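Protein angel homolog 2 (Homo sapiens, PDB 6RW0) removes 2',3'-cyclic phosphates as a phosphatase of the CCR4 deadenylase family, and probably binds mRNA 3'-UTRs. Local coordinates at residues A[114-117]-A[118-122]. Numbering follows the deposited sequence. Where two conformers were deposited one is given.
Sequences EIRP and SLESL
Glu114 O takes two hydrogen bonds from Ser118, one from the backbone N at 3.0 Å and one from the hydroxyl OG at 2.8 Å. The two donors reach it from opposite faces of the carbonyl plane, and OG can do so because chi1 of -66° sets it beside its own backbone N, facing back up the helix. That hydroxyl reaches back four residues; Ser121 OG, in one of two conformers, reaches back three, donating a hydrogen bond to Ser118 O at 2.6 Å. Between them, Leu119 N and Glu120 N bond to Ile115 O and Arg116 O through nearly straight N-H...O bonds, and Ser121 N reaches Pro117 O. Pro117 itself has no N-H to offer, and the helix kinks there. The Glu114 carboxylate is held through OE2 by Trp82 NE1.

On another side, in the Glu120 conformer described, the guanidinium and carboxylate planes of Arg116 and Glu120 stack 15° apart, with OE2 lying over one guanidinium face, 3.4 Å from NH2. This salt bridge is one of charge alone; the directed bonds of NH2 go to Cys126 O and, in the guanidinium plane, to a water that donates a weak hydrogen bond to Glu120 OE1. Glu120 OE2 also accepts a weak bond from Cys126 N. With an alanine at Arg116, the Glu120 carboxylate would probably lose its stacked countercharge and Cys126 O this donor.

Ile115 CG2 meets Leu119 CD1 at 3.8 Å; Ile115 also packs on Phe86 of helix 82-96, and Leu119 on Leu101 and Leu103 of strand 100-107. The backbone bonds and side-chain pairs follow the i to i+4 pattern of an amphipathic alpha-helix, the last turns of helix 108-121, lying against a sheet of the endonuclease/exonuclease/phosphatase fold.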
# COMPACT_ATOMS: atom_id res chain seq x y z
N GLU A 114 -2.83 -16.00 -15.76
CA GLU A 114 -2.37 -16.87 -14.68
C GLU A 114 -2.77 -16.42 -13.28
O GLU A 114 -3.25 -17.24 -12.48
CB GLU A 114 -0.84 -16.99 -14.70
CG GLU A 114 -0.20 -17.31 -16.02
CD GLU A 114 1.26 -16.97 -15.96
OE1 GLU A 114 2.04 -17.83 -15.49
OE2 GLU A 114 1.61 -15.82 -16.31
N ILE A 115 -2.54 -15.16 -12.91
CA ILE A 115 -2.79 -14.74 -11.51
C ILE A 115 -4.28 -14.77 -11.16
O ILE A 115 -4.62 -15.41 -10.19
CB ILE A 115 -2.20 -13.34 -11.24
CG1 ILE A 115 -0.72 -13.27 -11.61
CG2 ILE A 115 -2.43 -12.96 -9.79
CD1 ILE A 115 -0.18 -11.85 -11.62
N ARG A 116 -5.13 -14.13 -11.95
CA ARG A 116 -6.57 -14.12 -11.63
C ARG A 116 -7.14 -15.55 -11.66
O ARG A 116 -7.79 -15.90 -10.72
CB ARG A 116 -7.33 -13.18 -12.55
CG ARG A 116 -8.69 -12.83 -11.98
CD ARG A 116 -9.49 -11.95 -12.92
NE ARG A 116 -10.63 -11.39 -12.22
CZ ARG A 116 -11.79 -12.00 -12.09
NH1 ARG A 116 -11.96 -13.18 -12.63
NH2 ARG A 116 -12.76 -11.42 -11.41
N PRO A 117 -6.88 -16.41 -12.66
CA PRO A 117 -7.44 -17.75 -12.62
C PRO A 117 -6.95 -18.53 -11.39
O PRO A 117 -7.70 -19.21 -10.81
CB PRO A 117 -6.98 -18.38 -13.93
CG PRO A 117 -6.73 -17.23 -14.83
CD PRO A 117 -6.16 -16.18 -13.90
N SER A 118 -5.68 -18.39 -11.04
CA SER A 118 -5.14 -19.12 -9.90
C SER A 118 -5.79 -18.66 -8.60
O SER A 118 -6.15 -19.48 -7.75
CB SER A 118 -3.62 -18.97 -9.83
OG SER A 118 -3.00 -19.59 -10.94
N LEU A 119 -5.98 -17.35 -8.43
CA LEU A 119 -6.61 -16.87 -7.21
C LEU A 119 -8.08 -17.24 -7.15
O LEU A 119 -8.59 -17.58 -6.08
CB LEU A 119 -6.42 -15.36 -7.08
CG LEU A 119 -4.97 -14.90 -6.94
CD1 LEU A 119 -4.85 -13.38 -6.86
CD2 LEU A 119 -4.32 -15.53 -5.70
N GLU A 120 -8.74 -17.15 -8.30
CA GLU A 120 -10.16 -17.59 -8.30
C GLU A 120 -10.37 -19.11 -7.92
O GLU A 120 -11.24 -19.62 -7.07
CB GLU A 120 -10.84 -17.28 -9.64
CG GLU A 120 -10.93 -15.78 -9.95
CD GLU A 120 -12.17 -15.00 -9.52
OE1 GLU A 120 -13.27 -15.56 -9.60
OE2 GLU A 120 -12.02 -13.82 -9.15
N SER A 121 -9.34 -19.89 -8.30
CA SER A 121 -9.39 -21.30 -7.95
C SER A 121 -9.23 -21.51 -6.45
O SER A 121 -9.71 -22.52 -5.92
CB SER A 121 -8.32 -22.09 -8.73
OG SER A 121 -7.02 -21.86 -8.22
N LEU A 122 -8.58 -20.59 -5.76
CA LEU A 122 -8.40 -20.65 -4.31
C LEU A 122 -9.58 -20.06 -3.54
O LEU A 122 -9.55 -20.06 -2.31
CB LEU A 122 -7.12 -19.90 -3.91
CG LEU A 122 -5.78 -20.43 -4.41
CD1 LEU A 122 -4.62 -19.54 -3.99
CD2 LEU A 122 -5.58 -21.87 -3.90
O HOH W 1 -15.20 -13.19 -11.25